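Local coordinates for 2-hydroxyhepta-2,4-diene-1,7-dioate isomerase (Corynebacterium glutamicum, PDB 4DBF), which probably decarboxylates oxaloacetate as a metal-dependent member of the FAH family, at residues 172-177 and 182-187. Sequence-based numbering, arbitrary orientation.
Sequences DLQFAD and RAKGID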
ATOM      1  N   ASP A 172       8.519 -15.270  12.544  1.00 22.82           N
ATOM      2  CA  ASP A 172       7.670 -16.462  12.476  1.00 24.03           C
ATOM      3  C   ASP A 172       6.594 -16.353  11.425  1.00 24.28           C
ATOM      4  O   ASP A 172       6.281 -17.351  10.705  1.00 22.35           O
ATOM      5  CB  ASP A 172       7.014 -16.757  13.855  1.00 25.00           C
ATOM      6  CG  ASP A 172       8.019 -17.290  14.895  1.00 28.45           C
ATOM      7  OD1 ASP A 172       9.156 -17.643  14.515  1.00 28.42           O
ATOM      8  OD2 ASP A 172       7.693 -17.252  16.129  1.00 30.12           O
ATOM      9  N   LEU A 173       5.944 -15.169  11.332  1.00 22.59           N
ATOM     10  CA  LEU A 173       4.914 -15.015  10.285  1.00 20.81           C
ATOM     11  C   LEU A 173       5.538 -14.953   8.894  1.00 19.56           C
ATOM     12  O   LEU A 173       4.883 -15.465   7.935  1.00 19.41           O
ATOM     13  CB  LEU A 173       4.013 -13.788  10.496  1.00 20.34           C
ATOM     14  CG  LEU A 173       3.141 -13.833  11.769  1.00 26.06           C
ATOM     15  CD1 LEU A 173       2.470 -12.489  11.945  1.00 28.29           C
ATOM     16  CD2 LEU A 173       2.085 -14.947  11.721  1.00 25.12           C
ATOM     17  N   GLN A 174       6.731 -14.365   8.774  1.00 17.79           N
ATOM     18  CA  GLN A 174       7.374 -14.323   7.462  1.00 20.67           C
ATOM     19  C   GLN A 174       7.523 -15.782   6.923  1.00 23.62           C
ATOM     20  O   GLN A 174       7.203 -16.085   5.755  1.00 23.27           O
ATOM     21  CB  GLN A 174       8.739 -13.733   7.533  1.00 22.24           C
ATOM     22  CG  GLN A 174       8.794 -12.256   7.569  1.00 21.28           C
ATOM     23  CD  GLN A 174      10.235 -11.746   7.558  1.00 26.20           C
ATOM     24  OE1 GLN A 174      10.790 -11.373   8.555  1.00 26.36           O
ATOM     25  NE2 GLN A 174      10.841 -11.739   6.391  1.00 28.66           N
ATOM     26  N   PHE A 175       8.056 -16.649   7.786  1.00 21.94           N
ATOM     27  CA  PHE A 175       8.079 -18.072   7.479  1.00 23.73           C
ATOM     28  C   PHE A 175       6.727 -18.726   7.273  1.00 22.59           C
ATOM     29  O   PHE A 175       6.571 -19.397   6.272  1.00 24.00           O
ATOM     30  CB  PHE A 175       8.902 -18.863   8.531  1.00 24.79           C
ATOM     31  CG  PHE A 175       8.927 -20.320   8.245  1.00 25.85           C
ATOM     32  CD1 PHE A 175       9.697 -20.815   7.178  1.00 31.51           C
ATOM     33  CD2 PHE A 175       8.130 -21.191   8.973  1.00 31.30           C
ATOM     34  CE1 PHE A 175       9.716 -22.169   6.870  1.00 30.02           C
ATOM     35  CE2 PHE A 175       8.133 -22.562   8.662  1.00 32.70           C
ATOM     36  CZ  PHE A 175       8.925 -23.021   7.597  1.00 29.78           C
ATOM     37  N   ALA A 176       5.710 -18.560   8.124  1.00 22.90           N
ATOM     38  CA  ALA A 176       4.418 -19.250   7.859  1.00 23.07           C
ATOM     39  C   ALA A 176       3.667 -18.792   6.600  1.00 22.97           C
ATOM     40  O   ALA A 176       2.952 -19.561   5.985  1.00 21.83           O
ATOM     41  CB  ALA A 176       3.438 -19.048   9.031  1.00 23.27           C
ATOM     42  N   ASP A 177       3.770 -17.495   6.298  1.00 21.46           N
ATOM     43  CA  ASP A 177       2.990 -16.867   5.207  1.00 22.32           C
ATOM     44  C   ASP A 177       3.673 -16.954   3.850  1.00 20.18           C
ATOM     45  O   ASP A 177       2.989 -16.917   2.826  1.00 21.17           O
ATOM     46  CB  ASP A 177       2.701 -15.388   5.557  1.00 22.39           C
ATOM     47  CG  ASP A 177       1.705 -15.217   6.738  1.00 28.64           C
ATOM     48  OD1 ASP A 177       0.868 -16.131   6.992  1.00 32.38           O
ATOM     49  OD2 ASP A 177       1.767 -14.165   7.428  1.00 28.76           O
ATOM     50  N   ARG A 182       1.951  -9.514   5.750  1.00 18.61           N
ATOM     51  CA  ARG A 182       1.396  -9.525   7.126  1.00 19.33           C
ATOM     52  C   ARG A 182       2.424  -9.357   8.239  1.00 18.56           C
ATOM     53  O   ARG A 182       2.276  -8.500   9.141  1.00 21.91           O
ATOM     54  CB  ARG A 182       0.514 -10.796   7.336  1.00 20.04           C
ATOM     55  CG  ARG A 182      -0.231 -10.777   8.653  1.00 23.51           C
ATOM     56  CD  ARG A 182      -1.317 -11.895   8.643  1.00 19.96           C
ATOM     57  NE  ARG A 182      -0.707 -13.245   8.629  1.00 23.18           N
ATOM     58  CZ  ARG A 182      -1.024 -14.229   9.493  1.00 28.34           C
ATOM     59  NH1 ARG A 182      -1.910 -14.015  10.457  1.00 25.43           N
ATOM     60  NH2 ARG A 182      -0.474 -15.441   9.378  1.00 24.78           N
ATOM     61  N   ALA A 183       3.513 -10.097   8.150  1.00 18.50           N
ATOM     62  CA  ALA A 183       4.576 -10.060   9.164  1.00 18.87           C
ATOM     63  C   ALA A 183       5.130  -8.651   9.351  1.00 19.13           C
ATOM     64  O   ALA A 183       5.658  -8.340  10.429  1.00 21.00           O
ATOM     65  CB  ALA A 183       5.775 -10.933   8.717  1.00 19.73           C
ATOM     66  N   LYS A 184       5.112  -7.829   8.272  1.00 19.15           N
ATOM     67  CA  LYS A 184       5.756  -6.520   8.346  1.00 19.02           C
ATOM     68  C   LYS A 184       4.731  -5.387   8.334  1.00 19.29           C
ATOM     69  O   LYS A 184       5.092  -4.222   8.340  1.00 20.64           O
ATOM     70  CB  LYS A 184       6.699  -6.375   7.159  1.00 20.75           C
ATOM     71  CG  LYS A 184       7.939  -7.349   7.244  1.00 21.24           C
ATOM     72  CD  LYS A 184       8.870  -7.106   6.113  1.00 21.44           C
ATOM     73  CE  LYS A 184      10.242  -7.856   6.353  1.00 23.27           C
ATOM     74  NZ  LYS A 184      11.293  -6.960   6.956  1.00 27.44           N
ATOM     75  N   GLY A 185       3.459  -5.761   8.241  1.00 17.81           N
ATOM     76  CA  GLY A 185       2.372  -4.828   7.879  1.00 17.28           C
ATOM     77  C   GLY A 185       1.334  -4.672   8.994  1.00 18.18           C
ATOM     78  O   GLY A 185       0.377  -3.911   8.839  1.00 18.36           O
ATOM     79  N   ILE A 186       1.582  -5.328  10.132  1.00 18.54           N
ATOM     80  CA  ILE A 186       0.700  -5.186  11.337  1.00 18.70           C
ATOM     81  C   ILE A 186       0.742  -3.693  11.780  1.00 19.30           C
ATOM     82  O   ILE A 186       1.797  -3.042  11.704  1.00 17.02           O
ATOM     83  CB  ILE A 186       1.155  -6.162  12.423  1.00 19.23           C
ATOM     84  CG1 ILE A 186       0.696  -7.575  12.004  1.00 18.68           C
ATOM     85  CG2 ILE A 186       0.519  -5.876  13.808  1.00 22.33           C
ATOM     86  CD1 ILE A 186       1.479  -8.778  12.662  1.00 19.52           C
ATOM     87  N   ASP A 187      -0.382  -3.125  12.180  1.00 18.71           N
ATOM     88  CA  ASP A 187      -0.416  -1.773  12.697  1.00 20.31           C
ATOM     89  C   ASP A 187       0.775  -1.537  13.666  1.00 19.80           C
ATOM     90  O   ASP A 187       1.045  -2.340  14.481  1.00 20.89           O
ATOM     91  CB  ASP A 187      -1.720  -1.493  13.452  1.00 20.67           C
ATOM     92  CG  ASP A 187      -2.940  -1.370  12.574  1.00 23.90           C
ATOM     93  OD1 ASP A 187      -2.891  -1.498  11.389  1.00 20.32           O
ATOM     94  OD2 ASP A 187      -3.998  -1.174  13.147  1.00 26.85           O
TER
HETATM   95  O   HOH W   1       3.860 -12.426   6.464  1.00 22.08           O
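Two short helices, 171-177 and 181-185, pack together beside the magnesium site of this FAH-family enzyme, and a side-on salt bridge between Asp-177 and Arg-182 ties one to the other. Arg-182 offers two nitrogens to two oxygens: NH2 meets the syn lone pair of Asp-177 OD1 at 2.8 Å, nearly in the guanidinium plane, while NE reaches Asp-177 OD2 at 2.9 Å on its syn side, 27° out of the carboxylate plane. The carboxylate and guanidinium planes stand 43° apart, so the side-on pair is not coplanar. Arginine suits this place because its long chain, bent at chi3 (67°), can swing NE and NH2 together onto the acid. A water lies within hydrogen-bonding distance of Asp-177 OD2 and accepts from the backbone N of Ala-183.

Leu-173 fills the interface beside this pair, its branched end serving two neighbours: CD2 lies 3.5 Å from Arg-182 NH2, over one guanidinium face near the rim, and CD1 meets Ile-186 CD1 at 3.9 Å. The small Ala-183 lets the backbones approach to 5.1 Å between the CA atoms of Leu-173 and Ala-183; its methyl carbon CB sits 3.5 Å from Gln-174 CG and also touches Leu-173 CB. Farther out, the amide of Gln-174 borders Lys-184 CE, while its OE1 accepts a hydrogen bond from Arg-171.

Lys-184 carries the contact toward the metal: a lysine's long chain can span from the helix to Ser-169 and to Asp-167, which binds magnesium with Glu-136 and Glu-138, and NZ makes hydrogen bonds with both. Helix 171-177 directly follows strand 159-170, and a backbone hydrogen bond joins Ala-183 to Ser-170 at that strand's end, while Ser-245 of the second subunit packs on Arg-182 and Ile-186.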